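Local coordinates for ASCH domain-containing protein (Pyrococcus horikoshii, PDB 2Z0T) that is of unknown function but, as an ASCH-domain protein related to PUA domains, probably binds RNA, at residues M5-E10 against I40-G45; K20-R25 against A102-P107; R32-G37 against K52-Y57. One frame throughout, in Å; residues are numbered along the deposited sequence.

Overall arrangement
All three contacts belong to one mixed five-stranded sheet, ordered 2-5, 39-42, 47-57, 100-107, 22-26, the core of the ASCH domain. Contact 1 pairs the first two of these strands, contact 2 the last two, and contact 3 lays the 32-37 loop against the central strand 47-57. Their centres lie about 12 Å (1 to 2), 17 Å (1 to 3) and 10 Å (2 to 3) apart. Along the chain, contact 1 interleaves with each of the others, whereas both segments of contact 3 fall between those of contact 2. Arg25 NH2 bonds to Gly6 O and Met5 packs on Ile34, so both outermost strands and the 32-37 loop are tied together in one compact domain.

Contact 1: residues M5-E10 against I40-G45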
ATOM      1  N   MET A   5       1.949  -2.839 -10.831  1.00 17.43           N
ATOM      2  CA  MET A   5       0.712  -3.140 -10.133  1.00 18.54           C
ATOM      3  C   MET A   5      -0.294  -2.014 -10.314  1.00 18.04           C
ATOM      4  O   MET A   5       0.072  -0.859 -10.551  1.00 15.68           O
ATOM      5  CB  MET A   5       0.959  -3.458  -8.642  1.00 22.03           C
ATOM      6  CG  MET A   5       1.729  -2.444  -7.819  1.00 22.99           C
ATOM      7  SD  MET A   5       2.079  -3.088  -6.128  1.00 17.53           S
ATOM      8  CE  MET A   5       3.691  -3.804  -6.344  1.00 23.72           C
ATOM      9  N   GLY A   6      -1.569  -2.372 -10.249  1.00 16.99           N
ATOM     10  CA  GLY A   6      -2.618  -1.389 -10.426  1.00 14.75           C
ATOM     11  C   GLY A   6      -2.789  -0.498  -9.216  1.00 15.04           C
ATOM     12  O   GLY A   6      -2.393  -0.853  -8.105  1.00 16.73           O
ATOM     13  N   LEU A   7      -3.372   0.671  -9.438  1.00 13.52           N
ATOM     14  CA  LEU A   7      -3.619   1.621  -8.365  1.00 18.13           C
ATOM     15  C   LEU A   7      -4.765   2.538  -8.761  1.00 20.21           C
ATOM     16  O   LEU A   7      -4.770   3.098  -9.858  1.00 20.15           O
ATOM     17  CB  LEU A   7      -2.367   2.452  -8.089  1.00 16.16           C
ATOM     18  CG  LEU A   7      -2.459   3.389  -6.882  1.00 17.20           C
ATOM     19  CD1 LEU A   7      -2.547   2.562  -5.597  1.00 17.27           C
ATOM     20  CD2 LEU A   7      -1.241   4.303  -6.847  1.00 18.04           C
ATOM     21  N   GLN A   8      -5.741   2.685  -7.869  1.00 21.31           N
ATOM     22  CA  GLN A   8      -6.882   3.546  -8.143  1.00 23.24           C
ATOM     23  C   GLN A   8      -6.442   4.994  -8.319  1.00 23.05           C
ATOM     24  O   GLN A   8      -5.500   5.458  -7.678  1.00 21.20           O
ATOM     25  CB  GLN A   8      -7.916   3.436  -7.019  1.00 24.12           C
ATOM     26  CG  GLN A   8      -8.649   2.106  -7.013  1.00 31.59           C
ATOM     27  CD  GLN A   8      -9.802   2.068  -6.026  1.00 36.49           C
ATOM     28  OE1 GLN A   8     -10.592   1.123  -6.019  1.00 40.34           O
ATOM     29  NE2 GLN A   8      -9.901   3.091  -5.183  1.00 36.27           N
ATOM     30  N   GLU A   9      -7.139   5.705  -9.198  1.00 24.18           N
ATOM     31  CA  GLU A   9      -6.819   7.091  -9.497  1.00 24.19           C
ATOM     32  C   GLU A   9      -6.658   8.009  -8.290  1.00 23.47           C
ATOM     33  O   GLU A   9      -5.707   8.789  -8.230  1.00 24.47           O
ATOM     34  CB  GLU A   9      -7.878   7.674 -10.434  1.00 30.56           C
ATOM     35  CG  GLU A   9      -7.619   9.111 -10.847  1.00 36.79           C
ATOM     36  CD  GLU A   9      -8.669   9.640 -11.808  1.00 42.87           C
ATOM     37  OE1 GLU A   9      -8.838   9.040 -12.892  1.00 45.00           O
ATOM     38  OE2 GLU A   9      -9.324  10.652 -11.480  1.00 45.27           O
ATOM     39  N   GLU A  10      -7.577   7.923  -7.332  1.00 22.10           N
ATOM     40  CA  GLU A  10      -7.511   8.796  -6.165  1.00 23.93           C
ATOM     41  C   GLU A  10      -6.207   8.660  -5.395  1.00 21.66           C
ATOM     42  O   GLU A  10      -5.739   9.623  -4.790  1.00 23.81           O
ATOM     43  CB  GLU A  10      -8.701   8.556  -5.220  1.00 26.37           C
ATOM     44  CG  GLU A  10      -8.655   7.264  -4.416  1.00 33.11           C
ATOM     45  CD  GLU A  10      -9.627   7.279  -3.239  1.00 36.78           C
ATOM     46  OE1 GLU A  10      -9.476   8.144  -2.348  1.00 39.55           O
ATOM     47  OE2 GLU A  10     -10.541   6.430  -3.203  1.00 37.75           O
ATOM     48  N   ILE A  40       8.368   0.644  -8.291  1.00 13.63           N
ATOM     49  CA  ILE A  40       7.023   0.173  -8.590  1.00 13.45           C
ATOM     50  C   ILE A  40       6.391   1.082  -9.635  1.00 14.14           C
ATOM     51  O   ILE A  40       6.392   2.304  -9.493  1.00 14.97           O
ATOM     52  CB  ILE A  40       6.117   0.139  -7.338  1.00 15.02           C
ATOM     53  CG1 ILE A  40       6.628  -0.917  -6.353  1.00 14.77           C
ATOM     54  CG2 ILE A  40       4.678  -0.192  -7.744  1.00 12.89           C
ATOM     55  CD1 ILE A  40       5.856  -0.959  -5.046  1.00 11.81           C
ATOM     56  N   ILE A  41       5.883   0.475 -10.703  1.00 13.19           N
ATOM     57  CA  ILE A  41       5.219   1.215 -11.770  1.00 14.88           C
ATOM     58  C   ILE A  41       3.727   1.004 -11.541  1.00 13.52           C
ATOM     59  O   ILE A  41       3.225  -0.113 -11.677  1.00 13.76           O
ATOM     60  CB  ILE A  41       5.595   0.664 -13.165  1.00 16.85           C
ATOM     61  CG1 ILE A  41       7.114   0.678 -13.343  1.00 20.96           C
ATOM     62  CG2 ILE A  41       4.923   1.496 -14.253  1.00 19.91           C
ATOM     63  CD1 ILE A  41       7.738   2.055 -13.245  1.00 22.35           C
ATOM     64  N   PHE A  42       3.028   2.074 -11.179  1.00 12.44           N
ATOM     65  CA  PHE A  42       1.594   1.999 -10.900  1.00 13.46           C
ATOM     66  C   PHE A  42       0.694   2.320 -12.090  1.00 12.91           C
ATOM     67  O   PHE A  42       0.971   3.228 -12.870  1.00 15.86           O
ATOM     68  CB  PHE A  42       1.214   2.962  -9.765  1.00 14.09           C
ATOM     69  CG  PHE A  42       1.596   2.488  -8.391  1.00 14.88           C
ATOM     70  CD1 PHE A  42       1.097   1.293  -7.884  1.00 16.03           C
ATOM     71  CD2 PHE A  42       2.413   3.273  -7.577  1.00 15.55           C
ATOM     72  CE1 PHE A  42       1.403   0.885  -6.583  1.00 18.78           C
ATOM     73  CE2 PHE A  42       2.725   2.874  -6.274  1.00 14.64           C
ATOM     74  CZ  PHE A  42       2.215   1.679  -5.779  1.00 16.04           C
ATOM     75  N   GLU A  43      -0.386   1.554 -12.201  1.00 15.93           N
ATOM     76  CA  GLU A  43      -1.406   1.739 -13.227  1.00 15.82           C
ATOM     77  C   GLU A  43      -0.893   2.068 -14.626  1.00 14.52           C
ATOM     78  O   GLU A  43      -1.190   3.133 -15.173  1.00 14.70           O
ATOM     79  CB  GLU A  43      -2.375   2.828 -12.758  1.00 16.52           C
ATOM     80  CG  GLU A  43      -3.737   2.825 -13.430  1.00 17.56           C
ATOM     81  CD  GLU A  43      -4.498   1.528 -13.227  1.00 20.35           C
ATOM     82  OE1 GLU A  43      -4.282   0.853 -12.194  1.00 18.21           O
ATOM     83  OE2 GLU A  43      -5.330   1.189 -14.096  1.00 19.96           O
ATOM     84  N   GLY A  44      -0.125   1.150 -15.200  1.00 16.00           N
ATOM     85  CA  GLY A  44       0.385   1.338 -16.548  1.00 18.18           C
ATOM     86  C   GLY A  44       1.244   2.558 -16.811  1.00 19.05           C
ATOM     87  O   GLY A  44       1.212   3.110 -17.912  1.00 20.58           O
ATOM     88  N   GLY A  45       2.005   2.993 -15.812  1.00 16.76           N
ATOM     89  CA  GLY A  45       2.878   4.136 -16.006  1.00 18.58           C
ATOM     90  C   GLY A  45       2.373   5.491 -15.549  1.00 18.46           C
ATOM     91  O   GLY A  45       3.058   6.497 -15.735  1.00 19.33           O
TER
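Two backbone hydrogen bonds tie the end of strand 2-5 to segment 40-45: Met5 N donates to Ile41 O at 3.1 Å, and Glu43 N returns a bond to Met5 O at 3.0 Å, each donor lying in the carbonyl plane. The dense side is built around the Phe42 ring. Leu7, its CG anti to the backbone N (chi1 -174°), sets CD2 over one face toward the rim, a CH-pi contact measuring 3.9 Å from Leu7 CD2 to the centroid of the Phe42 ring. The opposite face is covered over its centre by Ile40 CG2. Met5 runs alongside Phe42 with CG in the crowded position between backbone N and carbonyl carbon (chi1 54°), which brings Met5 CG to 3.6 Å from Phe42 CE1; its sulfur makes an oblique Met-aromatic contact, and the bend at chi3 carries CE back onto Ile40 CD1. This parallel bridge, Met5 with Phe42, closes the edge of the ASCH-domain sheet, while the chain beyond it runs on extended through Gly6 and Leu7 to Gln8, the N-cap of helix 9-16, whose Ile12 and Ile15 also touch Leu7. The looser side lies where Gly6 is solvent-exposed and Glu43 partly so. Here Glu43, bent at chi2 (60°), swings its carboxylate back so that OE1 accepts from Leu7 N at 2.9 Å through the anti lone pair, in a nearly straight bond. An alanine at Glu43 would remove this acceptor and would probably loosen the extended lead-in to the helix.

Contact 2: residues K20-R25 against A102-P107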
ATOM      1  N   LYS A  20      -0.040  10.478   0.679  1.00 18.59           N
ATOM      2  CA  LYS A  20      -0.029   9.025   0.819  1.00 16.44           C
ATOM      3  C   LYS A  20       1.423   8.579   0.658  1.00 17.42           C
ATOM      4  O   LYS A  20       1.962   8.568  -0.449  1.00 15.49           O
ATOM      5  CB  LYS A  20      -0.921   8.386  -0.249  1.00 16.45           C
ATOM      6  CG  LYS A  20      -0.952   6.865  -0.228  1.00 14.60           C
ATOM      7  CD  LYS A  20      -2.071   6.337  -1.118  1.00 16.90           C
ATOM      8  CE  LYS A  20      -1.977   4.831  -1.332  1.00 20.96           C
ATOM      9  NZ  LYS A  20      -2.028   4.047  -0.064  1.00 14.76           N
ATOM     10  N   LYS A  21       2.056   8.222   1.771  1.00 14.63           N
ATOM     11  CA  LYS A  21       3.455   7.808   1.752  1.00 16.15           C
ATOM     12  C   LYS A  21       3.628   6.304   1.892  1.00 14.14           C
ATOM     13  O   LYS A  21       4.744   5.790   1.808  1.00 14.46           O
ATOM     14  CB  LYS A  21       4.216   8.505   2.884  1.00 20.33           C
ATOM     15  CG  LYS A  21       4.143  10.028   2.845  1.00 24.02           C
ATOM     16  CD  LYS A  21       4.894  10.654   4.016  1.00 29.59           C
ATOM     17  CE  LYS A  21       6.383  10.319   3.968  1.00 32.85           C
ATOM     18  NZ  LYS A  21       7.023  10.797   2.709  1.00 36.02           N
ATOM     19  N   ILE A  22       2.516   5.608   2.103  1.00 12.44           N
ATOM     20  CA  ILE A  22       2.519   4.165   2.286  1.00 12.66           C
ATOM     21  C   ILE A  22       1.485   3.502   1.387  1.00 12.63           C
ATOM     22  O   ILE A  22       0.375   4.011   1.233  1.00 13.50           O
ATOM     23  CB  ILE A  22       2.153   3.796   3.746  1.00 13.03           C
ATOM     24  CG1 ILE A  22       3.114   4.479   4.724  1.00 15.24           C
ATOM     25  CG2 ILE A  22       2.157   2.278   3.923  1.00 17.63           C
ATOM     26  CD1 ILE A  22       4.566   4.051   4.573  1.00 12.27           C
ATOM     27  N   GLU A  23       1.852   2.372   0.790  1.00 12.81           N
ATOM     28  CA  GLU A  23       0.910   1.628  -0.032  1.00 13.13           C
ATOM     29  C   GLU A  23       0.702   0.291   0.665  1.00 13.97           C
ATOM     30  O   GLU A  23       1.646  -0.477   0.847  1.00 14.90           O
ATOM     31  CB  GLU A  23       1.447   1.391  -1.444  1.00 17.06           C
ATOM     32  CG  GLU A  23       0.594   0.416  -2.278  1.00 17.75           C
ATOM     33  CD  GLU A  23      -0.852   0.871  -2.467  1.00 19.64           C
ATOM     34  OE1 GLU A  23      -1.210   1.970  -1.994  1.00 20.31           O
ATOM     35  OE2 GLU A  23      -1.635   0.125  -3.095  1.00 17.18           O
ATOM     36  N   GLY A  24      -0.536   0.033   1.070  1.00 14.82           N
ATOM     37  CA  GLY A  24      -0.849  -1.215   1.740  1.00 13.71           C
ATOM     38  C   GLY A  24      -1.329  -2.240   0.734  1.00 13.33           C
ATOM     39  O   GLY A  24      -2.115  -1.917  -0.156  1.00 13.92           O
ATOM     40  N   ARG A  25      -0.852  -3.471   0.878  1.00 12.58           N
ATOM     41  CA  ARG A  25      -1.205  -4.568  -0.015  1.00 13.54           C
ATOM     42  C   ARG A  25      -1.214  -5.869   0.771  1.00 15.01           C
ATOM     43  O   ARG A  25      -0.746  -5.921   1.908  1.00 12.35           O
ATOM     44  CB  ARG A  25      -0.149  -4.708  -1.117  1.00 16.58           C
ATOM     45  CG  ARG A  25      -0.063  -3.543  -2.067  1.00 16.49           C
ATOM     46  CD  ARG A  25      -1.037  -3.703  -3.208  1.00 17.22           C
ATOM     47  NE  ARG A  25      -1.211  -2.438  -3.907  1.00 17.19           N
ATOM     48  CZ  ARG A  25      -1.569  -2.329  -5.179  1.00 19.82           C
ATOM     49  NH1 ARG A  25      -1.792  -3.415  -5.908  1.00 17.01           N
ATOM     50  NH2 ARG A  25      -1.702  -1.125  -5.717  1.00 19.72           N
ATOM     51  N   ALA A 102       3.107  -3.086   4.350  1.00 10.01           N
ATOM     52  CA  ALA A 102       3.096  -1.638   4.212  1.00  9.89           C
ATOM     53  C   ALA A 102       4.352  -1.310   3.405  1.00 10.90           C
ATOM     54  O   ALA A 102       5.470  -1.526   3.871  1.00 12.10           O
ATOM     55  CB  ALA A 102       3.160  -0.965   5.580  1.00 11.81           C
ATOM     56  N   ILE A 103       4.164  -0.816   2.190  1.00 10.33           N
ATOM     57  CA  ILE A 103       5.292  -0.471   1.329  1.00 11.19           C
ATOM     58  C   ILE A 103       5.542   1.032   1.420  1.00 10.84           C
ATOM     59  O   ILE A 103       4.713   1.827   0.981  1.00 11.54           O
ATOM     60  CB  ILE A 103       4.993  -0.849  -0.143  1.00 12.07           C
ATOM     61  CG1 ILE A 103       4.540  -2.311  -0.221  1.00 12.76           C
ATOM     62  CG2 ILE A 103       6.225  -0.623  -1.002  1.00 11.89           C
ATOM     63  CD1 ILE A 103       4.075  -2.731  -1.597  1.00 13.92           C
ATOM     64  N   GLU A 104       6.674   1.419   2.003  1.00 11.11           N
ATOM     65  CA  GLU A 104       7.015   2.833   2.135  1.00 12.65           C
ATOM     66  C   GLU A 104       7.476   3.290   0.760  1.00 10.53           C
ATOM     67  O   GLU A 104       8.437   2.749   0.216  1.00 10.91           O
ATOM     68  CB  GLU A 104       8.136   3.031   3.155  1.00 14.33           C
ATOM     69  CG  GLU A 104       8.363   4.491   3.537  1.00 16.32           C
ATOM     70  CD  GLU A 104       9.547   4.671   4.468  1.00 24.56           C
ATOM     71  OE1 GLU A 104       9.758   3.794   5.330  1.00 24.96           O
ATOM     72  OE2 GLU A 104      10.261   5.693   4.345  1.00 20.73           O
ATOM     73  N   ILE A 105       6.790   4.282   0.204  1.00 11.82           N
ATOM     74  CA  ILE A 105       7.106   4.754  -1.140  1.00 13.65           C
ATOM     75  C   ILE A 105       7.403   6.243  -1.282  1.00 13.64           C
ATOM     76  O   ILE A 105       6.969   7.067  -0.472  1.00 15.67           O
ATOM     77  CB  ILE A 105       5.959   4.396  -2.102  1.00 13.89           C
ATOM     78  CG1 ILE A 105       4.644   4.980  -1.574  1.00 14.96           C
ATOM     79  CG2 ILE A 105       5.845   2.881  -2.229  1.00 13.04           C
ATOM     80  CD1 ILE A 105       3.450   4.744  -2.472  1.00 20.26           C
ATOM     81  N   GLU A 106       8.141   6.564  -2.342  1.00 13.80           N
ATOM     82  CA  GLU A 106       8.535   7.933  -2.660  1.00 17.46           C
ATOM     83  C   GLU A 106       8.338   8.129  -4.164  1.00 17.91           C
ATOM     84  O   GLU A 106       8.915   7.401  -4.969  1.00 17.10           O
ATOM     85  CB  GLU A 106      10.007   8.132  -2.298  1.00 20.71           C
ATOM     86  CG  GLU A 106      10.544   9.534  -2.477  1.00 29.90           C
ATOM     87  CD  GLU A 106      12.037   9.602  -2.205  1.00 35.02           C
ATOM     88  OE1 GLU A 106      12.828   9.213  -3.092  1.00 36.11           O
ATOM     89  OE2 GLU A 106      12.420  10.029  -1.095  1.00 37.91           O
ATOM     90  N   PRO A 107       7.522   9.116  -4.559  1.00 17.94           N
ATOM     91  CA  PRO A 107       7.259   9.390  -5.975  1.00 17.54           C
ATOM     92  C   PRO A 107       8.518   9.751  -6.756  1.00 20.24           C
ATOM     93  O   PRO A 107       9.390  10.460  -6.249  1.00 20.04           O
ATOM     94  CB  PRO A 107       6.274  10.559  -5.929  1.00 21.30           C
ATOM     95  CG  PRO A 107       5.620  10.422  -4.586  1.00 25.92           C
ATOM     96  CD  PRO A 107       6.770  10.044  -3.699  1.00 20.09           C
TER
HETATM   97  O   HOH W   1       7.359   7.702   2.487  1.00 23.42           O
HETATM   98  O   HOH W   2       6.253  10.421  -0.212  1.00 41.70           O
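Strand 22-26 forms an edge of the ASCH-domain sheet, running antiparallel to the C-terminal strand 100-107, with the two local axes 4.6 Å apart. Glu23 and Ile103 make the hydrogen-bonded pair: Glu23 N reaches Ile103 O at 2.9 Å on a lone pair, and Ile103 N answers to Glu23 O from above the carbonyl plane. Ile105 N adds a nearly straight bond to Lys21 O (3.0 Å). On one face Ile22 spreads its branches, CG2 against Ala102 CB at 3.8 Å and CD1 beside CA and CG of Glu104, whose carboxylate is salt-bridged to Arg55. On the other, Ile105 CD1 meets Glu23 CB at 4.0 Å. Two waters bridge Lys21 NZ and Ile105 O, one weak toward the lysine and the other weak toward the carbonyl. The buried Glu23 carboxylate, turned by its bend at chi2, is shared: Arg25 grips OE2 side-on with NE (2.7 Å) and NH2, while Lys20 NZ bonds weakly to OE1 and more closely to Ile22 O (2.7 Å). Arg25 NH2 also bonds to Gly6 O, and Lys20 NZ to Val72 O. Two cations around one buried carboxylate would probably lower its pKa and keep Glu23 ionised.

Contact 3: residues R32-G37 against K52-Y57; sequences RQIKPG and KGIRVY
The 32-37 loop lies against the first half of segment 52-57, in strand 47-57, with no hydrogen bond between the two segments, the touching parts running 132° apart and coming nearest at Pro36 and Lys52, whose CA atoms are 4.9 Å apart. It belongs to the connection between strands 22-26 and 39-42, while the partner is the central strand of the ASCH-domain sheet, which carries a classic beta bulge here: Lys52 and Gly53 both face Glu104 of the neighbouring strand. Pro36 covers this irregularity with its ring, CB lying 3.9 Å from Lys52 O and CG equally close to Gly53 CA. The ring's CD continues along the strand to Ile54 CG1. Ile54 points toward the loop, and with CG1 anti to its carbonyl carbon (chi1 -67°) it places that atom beside Ile34 O. The two isoleucines cross at about a right angle, so they meet at branch ends rather than along their lengths. Ile34 is buried, held also by Trp3 and Met5 of strand 2-5, whereas Pro36 and Lys52 are exposed, making this a partly buried seam of van der Waals contact, largely between carbon atoms. Lys35 N bonds to Asp38 OD2, and just before segment 52-57 the same strand holds the loop by polar bonds, Gly37 O to Lys50 NZ and Gly37 to the Val51 backbone. At the inner end of the seam, chi2 (-70°) sets Ile54 CD1 4.1 Å from Ile34 CG2.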
ATOM      1  N   ARG A  32       5.814 -10.534  -1.995  1.00 15.19           N
ATOM      2  CA  ARG A  32       6.894 -11.151  -1.224  1.00 14.85           C
ATOM      3  C   ARG A  32       8.268 -11.137  -1.887  1.00 16.85           C
ATOM      4  O   ARG A  32       9.212 -11.740  -1.383  1.00 20.77           O
ATOM      5  CB  ARG A  32       6.509 -12.589  -0.858  1.00 13.61           C
ATOM      6  CG  ARG A  32       5.367 -12.644   0.145  1.00 14.36           C
ATOM      7  CD  ARG A  32       4.906 -14.053   0.458  1.00 15.29           C
ATOM      8  NE  ARG A  32       3.892 -14.036   1.509  1.00 21.16           N
ATOM      9  CZ  ARG A  32       3.415 -15.117   2.115  1.00 27.01           C
ATOM     10  NH1 ARG A  32       3.854 -16.322   1.775  1.00 28.30           N
ATOM     11  NH2 ARG A  32       2.507 -14.991   3.073  1.00 29.86           N
ATOM     12  N   GLN A  33       8.393 -10.439  -3.006  1.00 19.64           N
ATOM     13  CA  GLN A  33       9.676 -10.382  -3.689  1.00 19.11           C
ATOM     14  C   GLN A  33      10.172  -8.953  -3.824  1.00 16.60           C
ATOM     15  O   GLN A  33      11.148  -8.687  -4.524  1.00 16.74           O
ATOM     16  CB  GLN A  33       9.563 -11.045  -5.061  1.00 25.00           C
ATOM     17  CG  GLN A  33       8.446 -10.517  -5.932  1.00 33.08           C
ATOM     18  CD  GLN A  33       8.142 -11.442  -7.099  1.00 35.37           C
ATOM     19  OE1 GLN A  33       9.038 -11.836  -7.846  1.00 40.18           O
ATOM     20  NE2 GLN A  33       6.871 -11.787  -7.262  1.00 39.14           N
ATOM     21  N   ILE A  34       9.500  -8.042  -3.131  1.00 14.63           N
ATOM     22  CA  ILE A  34       9.848  -6.625  -3.171  1.00 15.97           C
ATOM     23  C   ILE A  34      10.755  -6.234  -2.009  1.00 15.18           C
ATOM     24  O   ILE A  34      10.560  -6.679  -0.879  1.00 18.85           O
ATOM     25  CB  ILE A  34       8.573  -5.757  -3.118  1.00 15.31           C
ATOM     26  CG1 ILE A  34       7.649  -6.132  -4.279  1.00 16.11           C
ATOM     27  CG2 ILE A  34       8.943  -4.276  -3.160  1.00 14.40           C
ATOM     28  CD1 ILE A  34       6.344  -5.342  -4.302  1.00 14.44           C
ATOM     29  N   LYS A  35      11.752  -5.401  -2.289  1.00 14.56           N
ATOM     30  CA  LYS A  35      12.668  -4.954  -1.250  1.00 14.72           C
ATOM     31  C   LYS A  35      13.047  -3.496  -1.476  1.00 12.69           C
ATOM     32  O   LYS A  35      12.932  -2.989  -2.593  1.00 15.35           O
ATOM     33  CB  LYS A  35      13.928  -5.825  -1.243  1.00 14.84           C
ATOM     34  CG  LYS A  35      14.750  -5.771  -2.529  1.00 17.57           C
ATOM     35  CD  LYS A  35      15.928  -6.733  -2.453  1.00 15.57           C
ATOM     36  CE  LYS A  35      16.757  -6.704  -3.725  1.00 21.03           C
ATOM     37  NZ  LYS A  35      15.947  -7.085  -4.914  1.00 24.92           N
ATOM     38  N   PRO A  36      13.482  -2.797  -0.414  1.00 12.05           N
ATOM     39  CA  PRO A  36      13.869  -1.394  -0.563  1.00 11.22           C
ATOM     40  C   PRO A  36      14.895  -1.280  -1.689  1.00 13.40           C
ATOM     41  O   PRO A  36      15.804  -2.105  -1.796  1.00 15.33           O
ATOM     42  CB  PRO A  36      14.452  -1.053   0.809  1.00 11.72           C
ATOM     43  CG  PRO A  36      13.611  -1.876   1.725  1.00 11.56           C
ATOM     44  CD  PRO A  36      13.562  -3.214   0.998  1.00 11.47           C
ATOM     45  N   GLY A  37      14.735  -0.268  -2.534  1.00 14.83           N
ATOM     46  CA  GLY A  37      15.643  -0.092  -3.654  1.00 16.23           C
ATOM     47  C   GLY A  37      14.934  -0.419  -4.956  1.00 16.37           C
ATOM     48  O   GLY A  37      15.343   0.031  -6.028  1.00 17.49           O
ATOM     49  N   LYS A  52      11.110   2.507  -0.356  1.00 13.83           N
ATOM     50  CA  LYS A  52      12.029   2.922   0.699  1.00 14.53           C
ATOM     51  C   LYS A  52      11.992   2.012   1.923  1.00 15.45           C
ATOM     52  O   LYS A  52      12.936   2.000   2.713  1.00 13.80           O
ATOM     53  CB  LYS A  52      11.710   4.355   1.136  1.00 16.60           C
ATOM     54  CG  LYS A  52      11.548   5.349  -0.011  1.00 19.65           C
ATOM     55  CD  LYS A  52      12.805   5.488  -0.845  1.00 25.52           C
ATOM     56  CE  LYS A  52      13.937   6.121  -0.062  1.00 29.48           C
ATOM     57  NZ  LYS A  52      15.125   6.379  -0.930  1.00 32.21           N
ATOM     58  N   GLY A  53      10.905   1.258   2.081  1.00 12.78           N
ATOM     59  CA  GLY A  53      10.790   0.374   3.228  1.00 11.42           C
ATOM     60  C   GLY A  53       9.695  -0.665   3.080  1.00 13.30           C
ATOM     61  O   GLY A  53       8.753  -0.476   2.309  1.00 10.16           O
ATOM     62  N   ILE A  54       9.830  -1.761   3.822  1.00 12.69           N
ATOM     63  CA  ILE A  54       8.863  -2.857   3.802  1.00 12.36           C
ATOM     64  C   ILE A  54       8.589  -3.309   5.236  1.00 11.29           C
ATOM     65  O   ILE A  54       9.507  -3.734   5.942  1.00 11.36           O
ATOM     66  CB  ILE A  54       9.403  -4.079   2.993  1.00 10.33           C
ATOM     67  CG1 ILE A  54       9.537  -3.725   1.508  1.00 11.30           C
ATOM     68  CG2 ILE A  54       8.486  -5.285   3.182  1.00 10.91           C
ATOM     69  CD1 ILE A  54       8.213  -3.541   0.789  1.00 14.81           C
ATOM     70  N   ARG A  55       7.331  -3.213   5.661  1.00 12.36           N
ATOM     71  CA  ARG A  55       6.933  -3.630   7.008  1.00 12.37           C
ATOM     72  C   ARG A  55       5.696  -4.521   6.901  1.00 14.87           C
ATOM     73  O   ARG A  55       4.683  -4.127   6.327  1.00 15.07           O
ATOM     74  CB  ARG A  55       6.661  -2.399   7.882  1.00 13.95           C
ATOM     75  CG  ARG A  55       7.909  -1.541   8.088  1.00 18.74           C
ATOM     76  CD  ARG A  55       7.641  -0.312   8.938  1.00 23.80           C
ATOM     77  NE  ARG A  55       6.973   0.762   8.204  1.00 22.72           N
ATOM     78  CZ  ARG A  55       7.566   1.564   7.323  1.00 20.92           C
ATOM     79  NH1 ARG A  55       8.860   1.428   7.047  1.00 17.13           N
ATOM     80  NH2 ARG A  55       6.863   2.522   6.729  1.00 16.29           N
ATOM     81  N   VAL A  56       5.788  -5.727   7.453  1.00 16.24           N
ATOM     82  CA  VAL A  56       4.699  -6.692   7.368  1.00 15.48           C
ATOM     83  C   VAL A  56       3.908  -6.864   8.663  1.00 18.70           C
ATOM     84  O   VAL A  56       4.478  -6.934   9.755  1.00 17.56           O
ATOM     85  CB  VAL A  56       5.239  -8.060   6.903  1.00 14.95           C
ATOM     86  CG1 VAL A  56       4.086  -9.035   6.668  1.00 15.36           C
ATOM     87  CG2 VAL A  56       6.047  -7.883   5.628  1.00 12.15           C
ATOM     88  N   TYR A  57       2.588  -6.942   8.512  1.00 15.94           N
ATOM     89  CA  TYR A  57       1.662  -7.081   9.631  1.00 16.36           C
ATOM     90  C   TYR A  57       0.739  -8.280   9.433  1.00 16.75           C
ATOM     91  O   TYR A  57       0.688  -8.865   8.354  1.00 13.74           O
ATOM     92  CB  TYR A  57       0.828  -5.803   9.755  1.00 14.35           C
ATOM     93  CG  TYR A  57       1.665  -4.560   9.969  1.00 13.91           C
ATOM     94  CD1 TYR A  57       2.077  -4.185  11.247  1.00 17.67           C
ATOM     95  CD2 TYR A  57       2.080  -3.782   8.887  1.00 13.75           C
ATOM     96  CE1 TYR A  57       2.882  -3.063  11.443  1.00 17.21           C
ATOM     97  CE2 TYR A  57       2.885  -2.661   9.071  1.00 14.37           C
ATOM     98  CZ  TYR A  57       3.282  -2.309  10.351  1.00 16.02           C
ATOM     99  OH  TYR A  57       4.083  -1.207  10.536  1.00 18.53           O
TER